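Side-chain contacts in separin (Saccharomyces cerevisiae, PDB 5U1T), which cleaves the cohesin subunit MCD1/SCC1 as a caspase-like cysteine protease at the onset of anaphase, releasing chromosomes for segregation: residues A[1132-1137]-A[1386-1391]; A[1355-1360]-A[1563-1568]; A[1369-1374]-A[1382-1387]; A[1491-1496]-A[1542-1547]; A[1515-1518]-A[1524-1527]. One frame throughout, in Å; residues are numbered along the deposited sequence.

Interaction 1. Residues A[1132-1137]-A[1386-1391]; sequences INVITI and PSYVCL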
# COMPACT_ATOMS: atom_id res chain seq x y z
N ILE A 1132 57.72 10.90 3.96
CA ILE A 1132 56.88 10.24 4.95
C ILE A 1132 56.57 8.82 4.54
O ILE A 1132 56.75 8.44 3.39
CB ILE A 1132 55.53 10.96 5.15
CG1 ILE A 1132 54.86 11.25 3.80
CG2 ILE A 1132 55.73 12.22 5.96
CD1 ILE A 1132 53.46 11.78 3.94
N ASN A 1133 56.14 8.03 5.51
CA ASN A 1133 55.53 6.74 5.22
C ASN A 1133 54.02 6.87 5.36
O ASN A 1133 53.51 7.58 6.24
CB ASN A 1133 56.03 5.65 6.16
CG ASN A 1133 57.46 5.26 5.88
OD1 ASN A 1133 58.01 5.56 4.83
ND2 ASN A 1133 58.06 4.56 6.84
N VAL A 1134 53.31 6.20 4.45
CA VAL A 1134 51.87 6.07 4.57
C VAL A 1134 51.57 4.59 4.54
O VAL A 1134 51.76 3.92 3.54
CB VAL A 1134 51.14 6.81 3.45
CG1 VAL A 1134 49.73 7.10 3.89
CG2 VAL A 1134 51.85 8.11 3.13
N ILE A 1135 51.12 4.08 5.67
CA ILE A 1135 51.00 2.65 5.85
C ILE A 1135 49.55 2.28 6.18
O ILE A 1135 49.00 2.76 7.18
CB ILE A 1135 51.93 2.17 6.96
CG1 ILE A 1135 53.37 2.45 6.55
CG2 ILE A 1135 51.72 0.71 7.25
CD1 ILE A 1135 54.41 2.08 7.59
N THR A 1136 48.94 1.46 5.33
CA THR A 1136 47.57 1.00 5.60
C THR A 1136 47.63 -0.26 6.46
O THR A 1136 48.60 -1.04 6.40
CB THR A 1136 46.77 0.76 4.30
OG1 THR A 1136 47.38 -0.27 3.53
CG2 THR A 1136 46.76 2.01 3.44
N ILE A 1137 46.63 -0.40 7.32
CA ILE A 1137 46.44 -1.57 8.18
C ILE A 1137 45.00 -2.03 7.99
O ILE A 1137 44.02 -1.31 8.30
CB ILE A 1137 46.72 -1.27 9.67
CG1 ILE A 1137 48.08 -0.60 9.85
CG2 ILE A 1137 46.60 -2.53 10.52
CD1 ILE A 1137 48.46 -0.39 11.29
N PRO A 1386 41.63 8.07 7.83
CA PRO A 1386 40.72 7.00 7.41
C PRO A 1386 40.86 6.56 5.94
O PRO A 1386 40.35 5.49 5.62
CB PRO A 1386 39.33 7.60 7.68
CG PRO A 1386 39.53 9.07 7.61
CD PRO A 1386 40.92 9.34 8.09
N SER A 1387 41.54 7.33 5.09
CA SER A 1387 41.72 6.95 3.69
C SER A 1387 42.73 7.82 2.92
O SER A 1387 43.06 8.92 3.36
CB SER A 1387 40.37 7.01 2.97
OG SER A 1387 39.94 8.35 2.85
N TYR A 1388 43.20 7.37 1.76
CA TYR A 1388 44.10 8.18 0.93
C TYR A 1388 43.46 9.49 0.48
O TYR A 1388 44.15 10.51 0.33
CB TYR A 1388 44.56 7.43 -0.33
CG TYR A 1388 45.44 6.23 -0.09
CD1 TYR A 1388 46.21 6.13 1.06
CD2 TYR A 1388 45.51 5.21 -1.02
CE1 TYR A 1388 47.01 5.04 1.29
CE2 TYR A 1388 46.31 4.11 -0.81
CZ TYR A 1388 47.06 4.02 0.35
OH TYR A 1388 47.87 2.93 0.58
N VAL A 1389 42.15 9.44 0.24
CA VAL A 1389 41.44 10.61 -0.27
C VAL A 1389 41.34 11.67 0.82
O VAL A 1389 41.44 12.87 0.53
CB VAL A 1389 40.03 10.25 -0.80
CG1 VAL A 1389 39.28 11.51 -1.22
CG2 VAL A 1389 40.11 9.26 -1.96
N CYS A 1390 41.18 11.24 2.06
CA CYS A 1390 41.12 12.19 3.17
C CYS A 1390 42.50 12.81 3.46
O CYS A 1390 42.63 14.03 3.65
CB CYS A 1390 40.57 11.51 4.43
SG CYS A 1390 40.58 12.61 5.86
N LEU A 1391 43.53 11.96 3.50
CA LEU A 1391 44.88 12.43 3.67
C LEU A 1391 45.20 13.46 2.58
O LEU A 1391 45.66 14.57 2.89
CB LEU A 1391 45.87 11.26 3.64
CG LEU A 1391 47.34 11.63 3.81
CD1 LEU A 1391 47.56 12.35 5.15
CD2 LEU A 1391 48.26 10.41 3.68

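Interaction 2. Residues A[1355-1360]-A[1563-1568]; sequences IFHTFL and SVSYAV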
# COMPACT_ATOMS: atom_id res chain seq x y z
N ILE A 1355 62.51 9.13 7.87
CA ILE A 1355 61.36 9.85 7.36
C ILE A 1355 60.86 10.75 8.47
O ILE A 1355 61.24 10.60 9.63
CB ILE A 1355 60.24 8.91 6.83
CG1 ILE A 1355 59.87 7.82 7.85
CG2 ILE A 1355 60.65 8.27 5.51
CD1 ILE A 1355 58.72 8.19 8.78
N PHE A 1356 60.01 11.69 8.09
CA PHE A 1356 59.60 12.79 8.95
C PHE A 1356 58.37 12.46 9.80
O PHE A 1356 58.24 12.94 10.93
CB PHE A 1356 59.32 14.01 8.07
CG PHE A 1356 58.84 15.22 8.82
CD1 PHE A 1356 57.48 15.42 9.07
CD2 PHE A 1356 59.77 16.19 9.25
CE1 PHE A 1356 57.05 16.53 9.76
CE2 PHE A 1356 59.34 17.33 9.93
CZ PHE A 1356 57.98 17.49 10.19
N HIS A 1357 57.47 11.66 9.25
CA HIS A 1357 56.19 11.37 9.89
C HIS A 1357 55.58 10.13 9.29
O HIS A 1357 55.85 9.78 8.15
CB HIS A 1357 55.24 12.57 9.75
CG HIS A 1357 53.93 12.40 10.46
ND1 HIS A 1357 53.82 12.39 11.83
CD2 HIS A 1357 52.67 12.23 9.98
CE1 HIS A 1357 52.56 12.21 12.17
NE2 HIS A 1357 51.84 12.11 11.06
N THR A 1358 54.74 9.46 10.06
CA THR A 1358 54.06 8.27 9.60
C THR A 1358 52.56 8.43 9.65
O THR A 1358 51.98 8.61 10.72
CB THR A 1358 54.44 7.06 10.43
OG1 THR A 1358 55.84 6.83 10.29
CG2 THR A 1358 53.67 5.84 9.98
N PHE A 1359 51.93 8.36 8.48
CA PHE A 1359 50.48 8.31 8.41
C PHE A 1359 50.01 6.86 8.39
O PHE A 1359 50.41 6.08 7.52
CB PHE A 1359 49.97 9.07 7.18
CG PHE A 1359 50.12 10.56 7.28
CD1 PHE A 1359 49.32 11.29 8.15
CD2 PHE A 1359 51.06 11.24 6.52
CE1 PHE A 1359 49.44 12.65 8.25
CE2 PHE A 1359 51.20 12.61 6.63
CZ PHE A 1359 50.39 13.31 7.49
N LEU A 1360 49.21 6.49 9.38
CA LEU A 1360 48.53 5.20 9.39
C LEU A 1360 47.12 5.32 8.84
O LEU A 1360 46.22 5.85 9.50
CB LEU A 1360 48.46 4.61 10.80
CG LEU A 1360 49.74 4.19 11.49
CD1 LEU A 1360 49.39 3.65 12.86
CD2 LEU A 1360 50.44 3.15 10.65
N SER A 1563 55.54 18.66 18.32
CA SER A 1563 54.33 18.41 17.55
C SER A 1563 53.32 17.61 18.36
O SER A 1563 53.69 16.95 19.33
CB SER A 1563 54.68 17.65 16.26
OG SER A 1563 55.07 16.32 16.55
N VAL A 1564 52.05 17.65 17.97
CA VAL A 1564 51.00 16.92 18.69
C VAL A 1564 51.34 15.43 18.71
O VAL A 1564 50.98 14.71 19.64
CB VAL A 1564 49.58 17.15 18.07
CG1 VAL A 1564 49.36 16.28 16.82
CG2 VAL A 1564 48.48 16.88 19.08
N SER A 1565 52.06 14.97 17.70
CA SER A 1565 52.42 13.57 17.59
C SER A 1565 53.47 13.15 18.60
O SER A 1565 53.20 12.32 19.48
CB SER A 1565 52.92 13.27 16.18
OG SER A 1565 51.85 13.32 15.26
N TYR A 1566 54.67 13.72 18.48
CA TYR A 1566 55.73 13.44 19.44
C TYR A 1566 55.25 13.75 20.86
O TYR A 1566 55.55 13.01 21.80
CB TYR A 1566 57.01 14.24 19.13
CG TYR A 1566 57.77 13.82 17.87
CD1 TYR A 1566 58.41 12.58 17.79
CD2 TYR A 1566 57.87 14.66 16.78
CE1 TYR A 1566 59.11 12.19 16.64
CE2 TYR A 1566 58.56 14.29 15.63
CZ TYR A 1566 59.18 13.05 15.56
OH TYR A 1566 59.85 12.72 14.42
N ALA A 1567 54.48 14.84 21.01
CA ALA A 1567 54.01 15.27 22.33
C ALA A 1567 53.13 14.21 22.97
O ALA A 1567 53.18 14.01 24.18
CB ALA A 1567 53.26 16.57 22.24
N VAL A 1568 52.33 13.52 22.17
CA VAL A 1568 51.47 12.49 22.71
C VAL A 1568 52.27 11.25 23.13
O VAL A 1568 52.11 10.76 24.24
CB VAL A 1568 50.38 12.09 21.69
CG1 VAL A 1568 49.76 10.76 22.07
CG2 VAL A 1568 49.32 13.18 21.62

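Interaction 3. Residues A[1369-1374]-A[1382-1387]; sequences FPWECL and ITRVPS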
# COMPACT_ATOMS: atom_id res chain seq x y z
N PHE A 1369 42.10 -1.20 17.75
CA PHE A 1369 43.41 -1.58 18.27
C PHE A 1369 44.30 -0.36 18.48
O PHE A 1369 44.41 0.50 17.61
CB PHE A 1369 44.11 -2.59 17.34
CG PHE A 1369 43.56 -3.98 17.44
CD1 PHE A 1369 43.93 -4.82 18.48
CD2 PHE A 1369 42.66 -4.46 16.48
CE1 PHE A 1369 43.42 -6.13 18.58
CE2 PHE A 1369 42.14 -5.77 16.56
CZ PHE A 1369 42.52 -6.60 17.62
N PRO A 1370 44.93 -0.28 19.65
CA PRO A 1370 45.88 0.81 19.93
C PRO A 1370 47.23 0.54 19.27
O PRO A 1370 48.21 0.29 19.96
CB PRO A 1370 45.98 0.78 21.46
CG PRO A 1370 45.74 -0.65 21.81
CD PRO A 1370 44.77 -1.19 20.79
N TRP A 1371 47.26 0.59 17.94
CA TRP A 1371 48.45 0.24 17.18
C TRP A 1371 49.67 1.02 17.65
O TRP A 1371 50.77 0.46 17.79
CB TRP A 1371 48.23 0.49 15.68
CG TRP A 1371 47.15 -0.34 15.10
CD1 TRP A 1371 45.93 0.08 14.68
CD2 TRP A 1371 47.18 -1.76 14.89
NE1 TRP A 1371 45.20 -0.97 14.21
CE2 TRP A 1371 45.94 -2.11 14.33
CE3 TRP A 1371 48.14 -2.76 15.10
CZ2 TRP A 1371 45.62 -3.43 13.98
CZ3 TRP A 1371 47.82 -4.08 14.75
CH2 TRP A 1371 46.57 -4.39 14.21
N GLU A 1372 49.46 2.30 17.93
CA GLU A 1372 50.53 3.21 18.24
C GLU A 1372 51.28 2.81 19.51
O GLU A 1372 52.33 3.34 19.80
CB GLU A 1372 49.99 4.64 18.38
CG GLU A 1372 49.34 5.19 17.09
CD GLU A 1372 47.83 4.87 16.98
OE1 GLU A 1372 47.33 3.99 17.71
OE2 GLU A 1372 47.14 5.53 16.17
N CYS A 1373 50.77 1.84 20.25
CA CYS A 1373 51.46 1.44 21.47
C CYS A 1373 52.26 0.14 21.33
O CYS A 1373 52.95 -0.28 22.27
CB CYS A 1373 50.44 1.35 22.59
SG CYS A 1373 49.83 3.05 23.00
N LEU A 1374 52.22 -0.48 20.15
CA LEU A 1374 53.16 -1.55 19.83
C LEU A 1374 54.61 -1.03 19.95
O LEU A 1374 54.89 0.13 19.62
CB LEU A 1374 52.89 -2.11 18.43
CG LEU A 1374 51.52 -2.79 18.32
CD1 LEU A 1374 51.32 -3.47 16.97
CD2 LEU A 1374 51.33 -3.78 19.45
N ILE A 1382 53.19 9.77 14.79
CA ILE A 1382 52.12 9.16 14.02
C ILE A 1382 50.78 9.88 14.17
O ILE A 1382 50.36 10.21 15.29
CB ILE A 1382 51.92 7.68 14.43
CG1 ILE A 1382 53.18 6.86 14.16
CG2 ILE A 1382 50.71 7.06 13.73
CD1 ILE A 1382 53.09 5.45 14.67
N THR A 1383 50.10 10.11 13.05
CA THR A 1383 48.66 10.37 13.07
C THR A 1383 47.96 9.30 12.25
O THR A 1383 48.53 8.74 11.33
CB THR A 1383 48.30 11.77 12.52
OG1 THR A 1383 48.95 11.98 11.26
CG2 THR A 1383 48.72 12.84 13.49
N ARG A 1384 46.70 9.03 12.61
CA ARG A 1384 45.83 8.17 11.83
C ARG A 1384 45.04 8.93 10.78
O ARG A 1384 44.76 10.11 10.91
CB ARG A 1384 44.85 7.44 12.74
CG ARG A 1384 45.49 6.57 13.74
CD ARG A 1384 44.48 5.61 14.24
NE ARG A 1384 44.99 4.81 15.34
CZ ARG A 1384 44.28 3.85 15.92
NH1 ARG A 1384 43.06 3.59 15.50
NH2 ARG A 1384 44.79 3.17 16.93
N VAL A 1385 44.68 8.22 9.71
CA VAL A 1385 43.82 8.80 8.69
C VAL A 1385 42.86 7.71 8.21
O VAL A 1385 43.20 6.54 8.25
CB VAL A 1385 44.68 9.38 7.54
CG1 VAL A 1385 44.10 9.03 6.20
CG2 VAL A 1385 44.84 10.88 7.70
N PRO A 1386 41.63 8.07 7.83
CA PRO A 1386 40.72 7.00 7.41
C PRO A 1386 40.86 6.56 5.94
O PRO A 1386 40.35 5.49 5.62
CB PRO A 1386 39.33 7.60 7.68
CG PRO A 1386 39.53 9.07 7.61
CD PRO A 1386 40.92 9.34 8.09
N SER A 1387 41.54 7.33 5.09
CA SER A 1387 41.72 6.95 3.69
C SER A 1387 42.73 7.82 2.92
O SER A 1387 43.06 8.92 3.36
CB SER A 1387 40.37 7.01 2.97
OG SER A 1387 39.94 8.35 2.85

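Interaction 4. Residues A[1491-1496]-A[1542-1547]; sequences PSFLLG and EELFEK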
# COMPACT_ATOMS: atom_id res chain seq x y z
N PRO A 1491 41.36 22.47 15.07
CA PRO A 1491 42.08 21.35 15.69
C PRO A 1491 41.51 21.08 17.08
O PRO A 1491 41.52 21.98 17.91
CB PRO A 1491 43.52 21.86 15.75
CG PRO A 1491 43.64 22.78 14.59
CD PRO A 1491 42.28 23.44 14.45
N SER A 1492 41.01 19.88 17.33
CA SER A 1492 40.31 19.63 18.58
C SER A 1492 41.02 18.64 19.52
O SER A 1492 41.45 17.57 19.10
CB SER A 1492 38.90 19.15 18.28
OG SER A 1492 38.24 20.06 17.43
N PHE A 1493 41.13 19.02 20.79
CA PHE A 1493 41.56 18.11 21.84
C PHE A 1493 40.34 17.54 22.58
O PHE A 1493 39.93 18.08 23.61
CB PHE A 1493 42.51 18.80 22.83
CG PHE A 1493 43.87 19.11 22.27
CD1 PHE A 1493 44.76 18.10 21.96
CD2 PHE A 1493 44.28 20.41 22.07
CE1 PHE A 1493 46.02 18.38 21.45
CE2 PHE A 1493 45.55 20.69 21.56
CZ PHE A 1493 46.41 19.68 21.24
N LEU A 1494 39.74 16.49 22.04
CA LEU A 1494 38.59 15.84 22.67
C LEU A 1494 39.03 14.99 23.87
O LEU A 1494 38.91 13.76 23.83
CB LEU A 1494 37.85 14.95 21.66
CG LEU A 1494 36.67 15.51 20.85
CD1 LEU A 1494 37.11 16.65 19.99
CD2 LEU A 1494 36.04 14.43 20.00
N LEU A 1495 39.54 15.62 24.91
CA LEU A 1495 40.13 14.86 26.03
C LEU A 1495 39.09 14.30 27.01
O LEU A 1495 39.10 14.65 28.19
CB LEU A 1495 41.13 15.73 26.79
CG LEU A 1495 42.01 16.68 25.97
CD1 LEU A 1495 42.90 17.56 26.87
CD2 LEU A 1495 42.85 15.89 25.00
N GLY A 1496 38.20 13.43 26.54
CA GLY A 1496 37.20 12.83 27.41
C GLY A 1496 37.00 11.34 27.19
O GLY A 1496 37.46 10.79 26.19
N GLU A 1542 47.85 17.35 31.16
CA GLU A 1542 48.79 18.33 31.70
C GLU A 1542 50.12 18.22 30.96
O GLU A 1542 50.67 19.21 30.48
CB GLU A 1542 48.97 18.12 33.21
CG GLU A 1542 49.66 19.25 33.98
CD GLU A 1542 50.33 18.74 35.25
OE1 GLU A 1542 50.06 17.58 35.64
OE2 GLU A 1542 51.16 19.48 35.85
N GLU A 1543 50.60 16.99 30.83
CA GLU A 1543 51.86 16.73 30.17
C GLU A 1543 51.82 17.05 28.67
O GLU A 1543 52.79 17.56 28.11
CB GLU A 1543 52.25 15.27 30.38
CG GLU A 1543 53.61 14.91 29.81
CD GLU A 1543 54.77 15.62 30.50
OE1 GLU A 1543 54.56 16.23 31.57
OE2 GLU A 1543 55.90 15.54 29.97
N LEU A 1544 50.68 16.77 28.05
CA LEU A 1544 50.48 17.00 26.63
C LEU A 1544 50.60 18.48 26.29
O LEU A 1544 51.32 18.87 25.36
CB LEU A 1544 49.11 16.45 26.21
CG LEU A 1544 48.76 16.22 24.74
CD1 LEU A 1544 48.10 17.44 24.15
CD2 LEU A 1544 49.98 15.83 23.94
N PHE A 1545 49.90 19.30 27.06
CA PHE A 1545 49.93 20.76 26.92
C PHE A 1545 51.33 21.33 27.12
O PHE A 1545 51.78 22.19 26.35
CB PHE A 1545 48.97 21.42 27.92
CG PHE A 1545 47.53 21.02 27.77
CD1 PHE A 1545 47.01 20.65 26.54
CD2 PHE A 1545 46.68 21.04 28.86
CE1 PHE A 1545 45.68 20.29 26.42
CE2 PHE A 1545 45.35 20.68 28.74
CZ PHE A 1545 44.86 20.31 27.52
N GLU A 1546 52.01 20.89 28.17
CA GLU A 1546 53.31 21.43 28.50
C GLU A 1546 54.33 21.11 27.42
O GLU A 1546 55.10 21.98 27.02
CB GLU A 1546 53.79 20.92 29.86
CG GLU A 1546 54.54 21.98 30.66
CD GLU A 1546 55.96 22.25 30.12
OE1 GLU A 1546 56.51 21.37 29.40
OE2 GLU A 1546 56.51 23.34 30.44
N LYS A 1547 54.33 19.87 26.93
CA LYS A 1547 55.29 19.48 25.90
C LYS A 1547 55.01 20.17 24.55
O LYS A 1547 55.94 20.43 23.77
CB LYS A 1547 55.30 17.95 25.72
CG LYS A 1547 55.94 17.17 26.88
CD LYS A 1547 57.45 16.98 26.69
CE LYS A 1547 58.24 17.13 28.00
NZ LYS A 1547 58.22 18.54 28.54

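Interaction 5. Residues A[1515-1518]-A[1524-1527]; sequences YTYL and MVLG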
# COMPACT_ATOMS: atom_id res chain seq x y z
N TYR A 1515 34.97 10.52 13.29
CA TYR A 1515 34.72 10.66 11.87
C TYR A 1515 33.91 11.89 11.56
O TYR A 1515 34.04 12.46 10.50
CB TYR A 1515 33.92 9.47 11.36
CG TYR A 1515 34.70 8.22 11.08
CD1 TYR A 1515 36.06 8.20 11.14
CD2 TYR A 1515 34.05 7.05 10.77
CE1 TYR A 1515 36.76 7.05 10.89
CE2 TYR A 1515 34.74 5.90 10.52
CZ TYR A 1515 36.09 5.91 10.58
OH TYR A 1515 36.76 4.76 10.33
N THR A 1516 33.04 12.28 12.48
CA THR A 1516 32.23 13.45 12.23
C THR A 1516 33.07 14.70 12.17
O THR A 1516 32.88 15.52 11.29
CB THR A 1516 31.07 13.59 13.22
OG1 THR A 1516 31.51 14.27 14.38
CG2 THR A 1516 30.56 12.26 13.61
N TYR A 1517 34.03 14.85 13.06
CA TYR A 1517 34.88 16.02 13.02
C TYR A 1517 35.63 16.04 11.73
O TYR A 1517 35.70 17.05 11.07
CB TYR A 1517 35.84 16.05 14.17
CG TYR A 1517 35.27 16.59 15.44
CD1 TYR A 1517 34.22 15.96 16.05
CD2 TYR A 1517 35.77 17.72 16.02
CE1 TYR A 1517 33.69 16.44 17.22
CE2 TYR A 1517 35.24 18.21 17.19
CZ TYR A 1517 34.20 17.56 17.78
OH TYR A 1517 33.66 18.04 18.93
N LEU A 1518 36.20 14.91 11.34
CA LEU A 1518 36.95 14.90 10.10
C LEU A 1518 36.09 15.42 8.97
O LEU A 1518 36.54 16.19 8.12
CB LEU A 1518 37.46 13.49 9.79
CG LEU A 1518 38.66 13.07 10.62
CD1 LEU A 1518 39.05 11.61 10.38
CD2 LEU A 1518 39.80 14.00 10.30
N MET A 1524 42.85 18.07 12.47
CA MET A 1524 43.55 17.33 13.53
C MET A 1524 42.61 17.17 14.71
O MET A 1524 42.24 18.15 15.33
CB MET A 1524 44.83 18.06 13.98
CG MET A 1524 45.77 17.26 14.91
SD MET A 1524 45.19 16.82 16.57
CE MET A 1524 44.76 18.42 17.22
N VAL A 1525 42.23 15.94 15.01
CA VAL A 1525 41.34 15.70 16.13
C VAL A 1525 41.90 14.59 16.99
O VAL A 1525 42.34 13.55 16.50
CB VAL A 1525 39.91 15.36 15.67
CG1 VAL A 1525 39.92 14.20 14.68
CG2 VAL A 1525 39.03 15.03 16.87
N LEU A 1526 41.91 14.83 18.30
CA LEU A 1526 42.54 13.93 19.24
C LEU A 1526 41.52 13.46 20.28
O LEU A 1526 40.92 14.28 20.97
CB LEU A 1526 43.73 14.64 19.89
CG LEU A 1526 44.68 13.93 20.85
CD1 LEU A 1526 46.02 14.70 20.94
CD2 LEU A 1526 44.05 13.81 22.25
N GLY A 1527 41.34 12.14 20.41
CA GLY A 1527 40.40 11.59 21.37
C GLY A 1527 40.89 10.32 22.02
O GLY A 1527 42.02 9.90 21.79

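Interaction 1. Residues A[1132-1137]-A[1386-1391]
Leu1391, which packs against Val1134 of strand 1132-1139, donates its backbone N to Ser1387 O at 3.1 Å, and this bond fixes the first turn of helix 1388-1397. The same oxygen takes a weak second bond from Cys1390 N. Ser1387 is also the N-cap: its OG accepts from Cys1390 N at 3.2 Å with an N-H...O angle of 153°. The motif is a helix laid on a face of a mixed beta sheet, and every residue that touches across it is buried. No hydrogen bond crosses, and the CA atoms of Val1134 and Tyr1388 are 8.8 Å apart, so side chains alone span the gap. Val1134 and Leu1391 reach for each other tip to tip, Val1134 CG1 lying 3.6 Å from Leu1391 CD2. In Leu1391, CG stands anti to the backbone N (chi1 -180°), which extends the branch toward the strand. Val1134 CG1 also brushes the tyrosine, 4.3 Å from Tyr1388 CE1. Tyr1388 crosses Thr1136 at about a right angle, its ring leaning obliquely to the threonine methyl. Beyond the pair, Arg1077 makes a cation-pi contact with this ring, and Tyr1388 N donates to Asp1074 OD1, so helix 1075-1088 and the loop before it complete the surroundings. Thr1136 turns its methyl rather than its hydroxyl to the ring: Thr1136 CG2 sits 3.7 Å from both Tyr1388 CE1 and Tyr1388 CZ.

Interaction 2. Residues A[1355-1360]-A[1563-1568]
Polar groups dominate the meeting of His1357 with Ser1565, although no hydrogen bond joins the two segments. Ser1565 OG comes to the edge of the imidazole, close to its plane, 3.4 Å from His1357 CE1. Both ring nitrogens are engaged by other hydroxyls: His1357 ND1 bonds to Ser1381 OG and His1357 NE2 to Thr1383 OG1. With two such anchors the ring is probably fixed in rotation, leaving the carbon between its nitrogens to face the serine. Ser1565 OG has its own weak bond to Ile1382 O. A looser polar approach lies toward the solvent, where Tyr1566 OH stands 3.8 Å from Phe1356 O, too far to count as a bond. Aromatic packing supports the histidine from within its own strand: His1357 CD2 is poised 3.5 Å above the plane of the Phe1359 ring, over its centre. The histidine swings toward the helix because its CG is anti to the backbone N (chi1 -176°). Within the helical segment itself, Ser1563 caps the helix, its OG accepting from Tyr1566 N at 3.3 Å with an angle of 160°. Only 96 Å² is buried in total. In the fold, strand 1353-1362 runs between the parallel strands 1132-1139 and 1382-1385, while helix 1564-1571 turns Val1564, Ala1567 and Val1568 to helix 1534-1548; the contact thus joins an inner strand of this sheet to a helix that packs on helix 1534-1548.

Interaction 3. Residues A[1369-1374]-A[1382-1387]
Arg1384, on strand 1382-1385, meets Glu1372 of the preceding loop in a buried salt bridge, with the carboxylate and guanidinium planes only 11° apart. Arg1384 NH2 donates to the syn lone pair of Glu1372 OE1 at 2.8 Å, nearly straight at 171°. Arg1384 NE faces Glu1372 OE2 in the parallel arm, whose modelled length is too short to be trusted. The glutamate folds back at chi2 (89°) to present both oxygens, while the arginine runs extended from CG to NE. Arg1384 NH2 has a second acceptor, Phe1369 O, at 2.8 Å but more bent, and that oxygen also takes a weak bond from Trp1371 N. Arg1384 NH1 is satisfied by His1367 O, with a weak link to Tyr1588 OH. Trp1371 CD1 lies over the rim of one guanidinium face, 3.9 Å above its plane, while its NE1 donates to Cys1366 O. A leucine in place of Arg1384 would probably leave the buried Glu1372 carboxylate without its counter-charge and strip Phe1369 O of its NH2 donor. Since one arginine pairs with an acid and two loop carbonyls at once, the chemistry implies a loop tied to its strand by charge and directional bonds, not by apolar packing alone.

Interaction 4. Residues A[1491-1496]-A[1542-1547]
Phe1493 of strand 1492-1494 and Leu1495 close behind it lie in the caspase-like catalytic domain, just ahead of Cys1497, the active-site cysteine by similarity, and both pack onto helix 1534-1548. This strand runs inside the parallel part of a sheet, between strands 1465-1469 and 1524-1528, so the contact is a helix covering one sheet face. The backbone CA atoms of Phe1493 and Phe1545 are 10.1 Å apart, a spacing that large side chains fill from opposite directions. Two pairs carry it, each matching a leucine methyl with an aromatic ring, and both methyls meet their rings obliquely. In the first, Leu1544 CD1 approaches Phe1493 CE1 to 3.5 Å and is 4.0 Å from both Phe1493 CD1 and Phe1493 CZ, so it is centred on one corner of the ring. Leu1544 reaches the strand with CG anti to its backbone nitrogen (chi1 -165°). Inverse gamma turns are centred on Leu1494 and Leu1495 in succession. The side chain of Leu1495 is about 10 Å from that of Cys1497, so the packing does not itself touch that side chain. Around it, Val1564 touches Phe1493, Ala1567 and Val1568 touch Leu1544, and Phe1550 meets the Phe1545 ring. The second pair puts the leucine at the far end of the aromatic ring: Leu1495 CD1 lies 3.4 Å from Phe1545 CZ and 3.9 Å from Phe1545 CE1.

Interaction 5. Residues A[1515-1518]-A[1524-1527]
Tyr1517 and Val1525 bring helix 1513-1519 and strand 1524-1528 closest, with their CA atoms 7.2 Å apart across the short turn that links the two elements. These are the last two parts of a beta-alpha-beta unit whose first strand, 1492-1494, lies parallel and next to strand 1524-1528, so the helix lies over the pair it connects. Val1525 carries the strand side of the contact, and its two branches divide the work. With chi1 at 53°, CG2 is anti to the backbone N and CG1 stands between N and the carbonyl carbon, sending one methyl to each helical residue. Val1525 CG2 rests against the base of the tyrosine, 4.3 Å from Tyr1517 CB and just as far from Tyr1517 CG, oblique to the ring. Val1525 CG1 meets one methyl of the leucine, 4.4 Å from Leu1518 CD2. With chi2 of Leu1518 at 175° it is CD1 that continues the chain, and the side branch CD2 that turns to the valine. The tyrosine ring runs on past the valine over Ser1492 and Leu1494 of the first strand, and its hydroxyl bonds to Gly1473 O. Leu1518 also touches Tyr1588 of strand 1585-1589. Across the two segments there is neither a hydrogen bond nor a charge pair. Cohesion therefore depends on shape and dispersion, while the one polar group on a contacting side chain, Tyr1517 OH, finds its acceptor beyond the interface.

Overall arrangement
Interactions 1, 2 and 3 gather on one sheet, whose neighbouring strands 1132-1139, 1353-1362 and 1382-1385 they engage in turn; interactions 4 and 5 belong to the second sheet, on adjacent strands 1492-1494 and 1524-1528. Helix 1564-1571 connects the groups, since Val1564 and Val1568 of interaction 2 pack on residues of both 4 and 5. Pro1386, shared by interactions 1 and 3, also touches Leu1518. Chemistry follows place: 1, 4 and 5 are largely apolar helix-on-sheet packing, 3 is a buried ionic tie between loop and strand, and 2, partly solvent-facing, has polar groups whose firm bonds go to other residues.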